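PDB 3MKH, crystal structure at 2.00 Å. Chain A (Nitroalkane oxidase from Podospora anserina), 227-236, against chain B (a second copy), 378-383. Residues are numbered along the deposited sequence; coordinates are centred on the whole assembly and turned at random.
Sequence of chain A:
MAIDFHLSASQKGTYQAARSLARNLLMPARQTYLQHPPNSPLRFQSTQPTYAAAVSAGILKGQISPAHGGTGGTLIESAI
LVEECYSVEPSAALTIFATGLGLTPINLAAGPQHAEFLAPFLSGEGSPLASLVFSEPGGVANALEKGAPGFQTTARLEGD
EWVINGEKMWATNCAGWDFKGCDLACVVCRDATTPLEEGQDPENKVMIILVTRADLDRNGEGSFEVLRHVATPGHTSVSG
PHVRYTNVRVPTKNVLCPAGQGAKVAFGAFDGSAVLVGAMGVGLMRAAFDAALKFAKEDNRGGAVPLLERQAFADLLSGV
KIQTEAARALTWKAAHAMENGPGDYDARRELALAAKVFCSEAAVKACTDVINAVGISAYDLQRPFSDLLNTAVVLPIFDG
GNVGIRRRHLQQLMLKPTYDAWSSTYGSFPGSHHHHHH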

# COMPACT_ATOMS: atom_id res chain seq x y z
N LEU A 227 15.69 -36.91 -3.76
CA LEU A 227 16.06 -36.87 -2.35
C LEU A 227 14.85 -36.57 -1.48
O LEU A 227 14.68 -37.17 -0.43
CB LEU A 227 17.16 -35.84 -2.09
CG LEU A 227 18.49 -36.05 -2.82
CD1 LEU A 227 19.47 -34.96 -2.43
CD2 LEU A 227 19.06 -37.43 -2.50
N ARG A 228 14.02 -35.61 -1.91
CA ARG A 228 12.84 -35.24 -1.14
C ARG A 228 11.79 -34.64 -2.04
O ARG A 228 12.09 -33.73 -2.83
CB ARG A 228 13.19 -34.26 -0.01
CG ARG A 228 11.96 -33.73 0.73
CD ARG A 228 12.34 -32.90 1.96
NE ARG A 228 12.91 -31.59 1.62
CZ ARG A 228 12.22 -30.45 1.61
NH1 ARG A 228 10.92 -30.45 1.90
NH2 ARG A 228 12.82 -29.31 1.31
N HIS A 229 10.57 -35.16 -1.93
CA HIS A 229 9.42 -34.53 -2.56
C HIS A 229 9.01 -33.34 -1.70
O HIS A 229 8.88 -33.47 -0.48
CB HIS A 229 8.24 -35.51 -2.68
CG HIS A 229 8.48 -36.65 -3.62
ND1 HIS A 229 8.39 -36.52 -4.99
CD2 HIS A 229 8.79 -37.95 -3.38
CE1 HIS A 229 8.66 -37.69 -5.56
NE2 HIS A 229 8.91 -38.57 -4.60
N VAL A 230 8.78 -32.20 -2.34
CA VAL A 230 8.47 -30.96 -1.63
C VAL A 230 6.97 -30.71 -1.65
O VAL A 230 6.36 -30.58 -2.72
CB VAL A 230 9.19 -29.75 -2.30
CG1 VAL A 230 8.97 -28.46 -1.49
CG2 VAL A 230 10.69 -30.03 -2.47
N ALA A 231 6.37 -30.65 -0.47
CA ALA A 231 4.95 -30.35 -0.32
C ALA A 231 4.76 -28.83 -0.34
O ALA A 231 5.49 -28.09 0.33
CB ALA A 231 4.42 -30.96 0.99
N THR A 232 3.77 -28.37 -1.10
CA THR A 232 3.57 -26.94 -1.35
C THR A 232 2.09 -26.60 -1.08
O THR A 232 1.23 -27.47 -1.21
CB THR A 232 3.98 -26.57 -2.83
OG1 THR A 232 3.19 -27.32 -3.77
CG2 THR A 232 5.45 -26.90 -3.10
N PRO A 233 1.78 -25.35 -0.68
CA PRO A 233 0.39 -25.03 -0.32
C PRO A 233 -0.57 -24.90 -1.51
O PRO A 233 -1.78 -25.01 -1.32
CB PRO A 233 0.52 -23.68 0.40
CG PRO A 233 1.73 -23.07 -0.18
CD PRO A 233 2.68 -24.21 -0.43
N GLY A 234 -0.04 -24.65 -2.70
CA GLY A 234 -0.80 -24.76 -3.94
C GLY A 234 0.05 -25.47 -5.00
O GLY A 234 1.15 -25.93 -4.69
N HIS A 235 -0.44 -25.56 -6.23
CA HIS A 235 0.26 -26.32 -7.28
C HIS A 235 0.62 -27.73 -6.76
O HIS A 235 1.75 -28.19 -6.89
CB HIS A 235 1.51 -25.59 -7.74
CG HIS A 235 1.24 -24.24 -8.35
ND1 HIS A 235 1.18 -23.09 -7.60
CD2 HIS A 235 1.01 -23.87 -9.63
CE1 HIS A 235 0.94 -22.06 -8.40
NE2 HIS A 235 0.83 -22.50 -9.64
N THR A 236 -0.37 -28.39 -6.17
CA THR A 236 -0.14 -29.66 -5.46
C THR A 236 0.07 -30.86 -6.40
O THR A 236 0.48 -31.94 -5.95
CB THR A 236 -1.28 -29.96 -4.48
OG1 THR A 236 -2.50 -30.22 -5.20
CG2 THR A 236 -1.49 -28.78 -3.52
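Chain B (378-383) AYDLQR

The 378-383 segment of chain B lies on the 227-236 stretch of chain A through a compact, mixed contact that combines a salt bridge, a single backbone hydrogen bond between the stretches and a proline packed on a tyrosine ring; the two stretches bury 523 Å², both sides summed. Chain B leaves a 3-10 segment at Tyr379(B) and enters a type I turn from Asp380(B) to Arg383(B), closed by Arg383(B) N to Asp380(B) O at 2.9 Å. Chain A is a short strand end at Leu227(A) and Arg228(A), followed by largely extended loop as far as Thr232(A). The contacts run in opposite order along the two chains, Tyr379(B) lying against Thr232(A) to His235(A) and Gln382(B) against Arg228(A). The CA atoms come nearest at Thr232(A) and Asp380(B), 5.4 Å apart. Here Leu381(B) N donates to Ala231(A) O at 2.9 Å.

Toward the strand end, Arg228(A) reaches Asp380(B): NH2 donates to OD2 at 2.8 Å and NH1 to OD1 at 3.3 Å, so the carboxylate meets the edge of the guanidinium. Gln382(B) covers one guanidinium face, its CD 3.2 Å from Arg228(A) NH1. The carboxylate is also held from within its own turn, Gln382(B) N donating to Asp380(B) OD1 at 2.9 Å, and water 1 bridges it to chain A, accepting from Ala231(A) N at 2.9 Å and donating to Asp380(B) OD1 at 2.8 Å.

In the other direction along chain A, Pro233(A) sits over the Tyr379(B) ring, with its CD 3.7 Å from the ring centroid and nearly on the normal. Beyond it the phenol extends to His235(A), whose ND1 donates to Tyr379(B) OH at 3.1 Å. Gly234(A) leaves room for this hydroxyl: an ideal CB there would clash with Tyr379(B) OH at 2.9 Å. Tyr379(B) O is buried without a hydrogen-bonding partner, approached by Thr232(A) CA at 3.5 Å in a CA-H...O contact.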

# COMPACT_ATOMS: atom_id res chain seq x y z
N ALA B 378 10.01 -20.26 0.89
CA ALA B 378 8.80 -20.06 1.69
C ALA B 378 7.59 -20.83 1.17
O ALA B 378 6.58 -20.91 1.85
CB ALA B 378 8.48 -18.58 1.81
N TYR B 379 7.70 -21.39 -0.04
CA TYR B 379 6.63 -22.22 -0.58
C TYR B 379 6.78 -23.68 -0.12
O TYR B 379 5.97 -24.53 -0.48
CB TYR B 379 6.65 -22.15 -2.12
CG TYR B 379 5.28 -22.23 -2.76
CD1 TYR B 379 4.26 -21.34 -2.40
CD2 TYR B 379 5.00 -23.20 -3.72
CE1 TYR B 379 2.99 -21.40 -3.00
CE2 TYR B 379 3.74 -23.29 -4.32
CZ TYR B 379 2.74 -22.39 -3.96
OH TYR B 379 1.52 -22.48 -4.58
N ASP B 380 7.82 -23.96 0.66
CA ASP B 380 8.07 -25.31 1.18
C ASP B 380 7.34 -25.48 2.52
O ASP B 380 7.59 -24.74 3.48
CB ASP B 380 9.59 -25.49 1.30
CG ASP B 380 10.02 -26.85 1.83
OD1 ASP B 380 9.18 -27.68 2.25
OD2 ASP B 380 11.25 -27.07 1.83
N LEU B 381 6.42 -26.44 2.58
CA LEU B 381 5.63 -26.66 3.78
C LEU B 381 6.42 -27.23 4.98
O LEU B 381 5.88 -27.30 6.08
CB LEU B 381 4.38 -27.51 3.49
CG LEU B 381 3.27 -26.82 2.69
CD1 LEU B 381 2.16 -27.81 2.28
CD2 LEU B 381 2.70 -25.64 3.48
N GLN B 382 7.69 -27.60 4.79
CA GLN B 382 8.55 -27.89 5.95
C GLN B 382 8.87 -26.61 6.72
O GLN B 382 9.23 -26.66 7.89
CB GLN B 382 9.87 -28.55 5.55
CG GLN B 382 9.76 -29.95 5.03
CD GLN B 382 11.10 -30.68 5.09
OE1 GLN B 382 11.14 -31.90 5.29
NE2 GLN B 382 12.19 -29.94 4.93
N ARG B 383 8.76 -25.47 6.04
CA ARG B 383 9.01 -24.17 6.68
C ARG B 383 7.69 -23.54 7.13
O ARG B 383 6.64 -23.90 6.61
CB ARG B 383 9.79 -23.26 5.72
CG ARG B 383 11.04 -23.92 5.19
CD ARG B 383 11.88 -22.99 4.30
NE ARG B 383 13.14 -22.71 4.94
CZ ARG B 383 14.30 -23.28 4.62
NH1 ARG B 383 14.38 -24.13 3.62
NH2 ARG B 383 15.38 -22.96 5.30
O HOH W 1 7.77 -30.12 2.07